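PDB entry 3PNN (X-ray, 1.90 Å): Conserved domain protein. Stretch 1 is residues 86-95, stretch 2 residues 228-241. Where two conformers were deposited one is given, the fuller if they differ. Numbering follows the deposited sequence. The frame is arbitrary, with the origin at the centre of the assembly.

Stretch 1, residues 86-95: RLPEGFSCPE
Stretch 2 (228-241) SEELFINFLNAHGQ

Residues 86-95, an irregular segment without helix or strand, pack along one side of a helix that enters residues 228-241 already formed. The two run in the same direction: the CA atoms of Pro88 and Ile233 lie 7.1 Å apart, those of Phe91 and Leu236 8.0 Å, and those of Pro94 and Gln241 6.3 Å. The contact buries 483 Å², summed over both sides, and no hydrogen bond crosses it; Phe91, Pro88 and Leu236 cover the most surface.

Phe91 closes a type II beta turn that starts at Pro88, with Phe91 N 3.0 Å from Pro88 O in a hydrogen bond. The turn passes through Glu89 (phi/psi -49/129) and Gly90 (108/-18), where a side chain would be jammed against the carbonyl O of Glu89. Pro88 (-57/146) and Phe91 (-105/141), at the two ends of the turn, both direct their CA-to-CB bonds toward the helix. The Phe91 side chain is m, with chi2 at -83°, and Leu236 CB sits over one face of its ring, 4.0 Å from the ring centroid and 25° off the normal, a CH-pi contact in which Phe91 CE1 comes within 3.7 Å of Leu236 CB. Near the ring plane, at the edge, Asn237 OD1 approaches Phe91 CZ to 3.3 Å; Asn237 is m, with chi2 at -32°. Phe91 CE2 also lies 4.0 Å from Ile233 CG2.

Pro88, with a C-gamma exo ring, fits among the side chains of Glu229, Phe232, Ile233 and Leu236, residues on successive turns of the helix. Its CD lies 3.8 Å from Phe232 CD2 and 3.6 Å from Leu236 CD1, while its CG is 4.0 Å from Ile233 CG1. The polar neighbour is Glu229 (chi1 t, chi2 94°, chi3 -17°), whose OE2 comes to 3.5 Å from Pro88 CB.

Leu236 (chi1 m, chi2 t) points toward the segment and contacts both: its CB lies over the Phe91 ring, and its CD1 lies 3.6 Å from Pro88 CD and 4.0 Å from Phe91 CG. Leu87 (-121/160; chi1 m, chi2 t) starts sideways, but its end comes nearer: Leu87 CD2 reaches 3.8 Å from Phe232 CE2 and 4.2 Å from Leu236 CD1. Phe232 is t, with chi2 at 38°.

After Phe91, extended Ser92 (-117/153) and Cys93 (-78/125) direct their CA-to-CB bonds away, and Pro94 (-52/152, C-gamma exo) turns back toward the other stretch. Pro94 CG touches Gly240 O at 3.2 Å and Gln241 NE2 at 3.5 Å. This carbon offers the carbonyl no conventional donor, and Gly240 O is buried without a partner in the model.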

# COMPACT_ATOMS: atom_id res chain seq x y z
N ARG A 86 -4.42 19.21 7.20
CA ARG A 86 -4.87 18.25 8.20
C ARG A 86 -3.70 17.79 9.06
O ARG A 86 -3.16 16.69 8.88
CB ARG A 86 -5.58 17.07 7.54
CG ARG A 86 -7.05 16.97 7.94
CD ARG A 86 -7.98 17.06 6.74
NE ARG A 86 -8.18 18.42 6.25
CZ ARG A 86 -9.14 18.78 5.41
NH1 ARG A 86 -9.24 20.04 5.02
NH2 ARG A 86 -10.00 17.88 4.96
N LEU A 87 -3.31 18.65 10.00
CA LEU A 87 -2.15 18.45 10.85
C LEU A 87 -2.57 18.43 12.31
O LEU A 87 -3.62 18.96 12.66
CB LEU A 87 -1.16 19.60 10.64
CG LEU A 87 -0.64 19.78 9.21
CD1 LEU A 87 0.14 21.08 9.08
CD2 LEU A 87 0.21 18.58 8.82
N PRO A 88 -1.73 17.85 13.18
CA PRO A 88 -2.05 17.82 14.62
C PRO A 88 -2.27 19.22 15.17
O PRO A 88 -1.63 20.18 14.72
CB PRO A 88 -0.79 17.20 15.23
CG PRO A 88 -0.22 16.36 14.12
CD PRO A 88 -0.47 17.16 12.88
N GLU A 89 -3.17 19.33 16.14
CA GLU A 89 -3.43 20.61 16.78
C GLU A 89 -2.12 21.26 17.19
O GLU A 89 -1.27 20.63 17.82
CB GLU A 89 -4.33 20.41 18.00
CG GLU A 89 -5.09 21.65 18.44
CD GLU A 89 -6.03 21.38 19.60
OE1 GLU A 89 -5.91 20.32 20.24
OE2 GLU A 89 -6.90 22.24 19.88
N GLY A 90 -1.93 22.52 16.81
CA GLY A 90 -0.73 23.25 17.16
C GLY A 90 0.21 23.47 15.99
O GLY A 90 1.09 24.34 16.04
N PHE A 91 0.03 22.69 14.94
CA PHE A 91 0.87 22.80 13.75
C PHE A 91 0.11 23.48 12.61
O PHE A 91 -1.08 23.24 12.40
CB PHE A 91 1.35 21.42 13.28
CG PHE A 91 2.44 20.84 14.14
CD1 PHE A 91 3.76 21.20 13.95
CD2 PHE A 91 2.14 19.92 15.14
CE1 PHE A 91 4.77 20.66 14.74
CE2 PHE A 91 3.14 19.37 15.93
CZ PHE A 91 4.45 19.74 15.73
N SER A 92 0.82 24.33 11.87
CA SER A 92 0.26 24.93 10.67
C SER A 92 1.07 24.49 9.46
O SER A 92 2.25 24.18 9.57
CB SER A 92 0.26 26.46 10.78
OG SER A 92 -0.66 26.89 11.76
N CYS A 93 0.42 24.47 8.30
CA CYS A 93 1.10 24.13 7.06
C CYS A 93 1.91 25.32 6.55
O CYS A 93 1.36 26.41 6.36
CB CYS A 93 0.07 23.70 6.01
SG CYS A 93 0.81 23.12 4.48
N PRO A 94 3.22 25.12 6.32
CA PRO A 94 4.11 26.18 5.83
C PRO A 94 3.57 26.87 4.58
O PRO A 94 2.83 26.26 3.80
CB PRO A 94 5.40 25.43 5.51
CG PRO A 94 5.37 24.23 6.40
CD PRO A 94 3.92 23.84 6.52
N GLU A 95 3.95 28.13 4.40
CA GLU A 95 3.44 28.94 3.29
C GLU A 95 3.71 28.31 1.92
O GLU A 95 2.82 28.25 1.07
CB GLU A 95 4.04 30.35 3.34
CG GLU A 95 3.44 31.32 2.34
CD GLU A 95 1.97 31.59 2.61
OE1 GLU A 95 1.62 31.89 3.78
OE2 GLU A 95 1.16 31.50 1.66
N SER A 228 1.27 6.54 14.97
CA SER A 228 1.61 7.35 13.80
C SER A 228 1.48 8.83 14.11
O SER A 228 2.27 9.64 13.61
CB SER A 228 0.70 7.05 12.61
OG SER A 228 0.88 5.72 12.12
N GLU A 229 0.47 9.20 14.87
CA GLU A 229 0.31 10.62 15.24
C GLU A 229 1.49 11.09 16.10
O GLU A 229 2.01 12.20 15.93
CB GLU A 229 -1.01 10.84 15.98
CG GLU A 229 -1.17 12.23 16.61
CD GLU A 229 -1.90 13.21 15.71
OE1 GLU A 229 -2.02 12.94 14.49
OE2 GLU A 229 -2.37 14.25 16.23
N GLU A 230 1.94 10.23 17.00
CA GLU A 230 3.09 10.56 17.84
C GLU A 230 4.33 10.83 16.98
O GLU A 230 5.03 11.82 17.18
CB GLU A 230 3.37 9.44 18.84
CG GLU A 230 4.69 9.57 19.57
CD GLU A 230 5.16 8.26 20.18
OE1 GLU A 230 4.29 7.45 20.58
OE2 GLU A 230 6.39 8.04 20.25
N LEU A 231 4.60 9.94 16.02
CA LEU A 231 5.77 10.07 15.16
C LEU A 231 5.61 11.19 14.14
O LEU A 231 6.59 11.80 13.71
CB LEU A 231 6.06 8.74 14.46
CG LEU A 231 6.57 7.66 15.42
CD1 LEU A 231 6.75 6.32 14.71
CD2 LEU A 231 7.87 8.12 16.05
N PHE A 232 4.36 11.47 13.76
CA PHE A 232 4.11 12.60 12.85
C PHE A 232 4.48 13.93 13.50
O PHE A 232 5.09 14.80 12.86
CB PHE A 232 2.64 12.62 12.40
CG PHE A 232 2.38 13.50 11.20
CD1 PHE A 232 3.30 13.56 10.16
CD2 PHE A 232 1.20 14.23 11.09
CE1 PHE A 232 3.05 14.35 9.03
CE2 PHE A 232 0.95 15.03 9.97
CZ PHE A 232 1.88 15.09 8.94
N ILE A 233 4.10 14.10 14.76
CA ILE A 233 4.51 15.28 15.51
C ILE A 233 6.03 15.42 15.49
O ILE A 233 6.56 16.51 15.26
CB ILE A 233 3.97 15.26 16.97
CG1 ILE A 233 2.46 15.52 16.96
CG2 ILE A 233 4.70 16.29 17.86
CD1 ILE A 233 1.75 15.12 18.24
N ASN A 234 6.73 14.30 15.71
CA ASN A 234 8.19 14.33 15.71
C ASN A 234 8.70 14.74 14.34
O ASN A 234 9.61 15.55 14.21
CB ASN A 234 8.76 12.96 16.09
CG ASN A 234 8.59 12.65 17.57
OD1 ASN A 234 8.33 13.54 18.37
ND2 ASN A 234 8.73 11.37 17.93
N PHE A 235 8.09 14.15 13.31
CA PHE A 235 8.44 14.44 11.93
C PHE A 235 8.25 15.91 11.59
O PHE A 235 9.16 16.56 11.06
CB PHE A 235 7.60 13.58 11.00
CG PHE A 235 7.65 14.02 9.56
CD1 PHE A 235 8.66 13.59 8.73
CD2 PHE A 235 6.68 14.87 9.05
CE1 PHE A 235 8.71 13.99 7.40
CE2 PHE A 235 6.72 15.28 7.73
CZ PHE A 235 7.73 14.84 6.90
N LEU A 236 7.07 16.45 11.89
CA LEU A 236 6.79 17.87 11.65
C LEU A 236 7.79 18.78 12.37
O LEU A 236 8.25 19.79 11.82
CB LEU A 236 5.36 18.22 12.07
CG LEU A 236 4.30 17.52 11.20
CD1 LEU A 236 2.92 17.59 11.84
CD2 LEU A 236 4.29 18.13 9.80
N ASN A 237 8.12 18.43 13.61
CA ASN A 237 9.10 19.21 14.35
C ASN A 237 10.48 19.22 13.69
O ASN A 237 11.17 20.23 13.73
CB ASN A 237 9.19 18.73 15.80
CG ASN A 237 8.08 19.27 16.66
OD1 ASN A 237 7.60 20.38 16.45
ND2 ASN A 237 7.65 18.48 17.65
N ALA A 238 10.86 18.11 13.09
CA ALA A 238 12.21 17.97 12.53
C ALA A 238 12.30 18.40 11.07
O ALA A 238 13.32 18.97 10.66
CB ALA A 238 12.70 16.54 12.68
N HIS A 239 11.25 18.15 10.30
CA HIS A 239 11.28 18.31 8.85
C HIS A 239 10.07 19.05 8.32
O HIS A 239 9.86 19.12 7.10
CB HIS A 239 11.38 16.94 8.17
CG HIS A 239 12.39 16.02 8.78
ND1 HIS A 239 13.75 16.23 8.66
CD2 HIS A 239 12.25 14.90 9.53
CE1 HIS A 239 14.40 15.28 9.31
NE2 HIS A 239 13.52 14.46 9.84
N GLY A 240 9.26 19.61 9.21
CA GLY A 240 8.02 20.26 8.82
C GLY A 240 8.19 21.47 7.92
O GLY A 240 7.29 21.81 7.15
N GLN A 241 9.33 22.14 8.03
CA GLN A 241 9.57 23.34 7.22
C GLN A 241 10.24 23.02 5.89
O GLN A 241 10.38 23.89 5.04
CB GLN A 241 10.40 24.37 8.00
CG GLN A 241 9.67 24.96 9.19
CD GLN A 241 8.36 25.64 8.80
OE1 GLN A 241 8.36 26.65 8.09
NE2 GLN A 241 7.25 25.08 9.27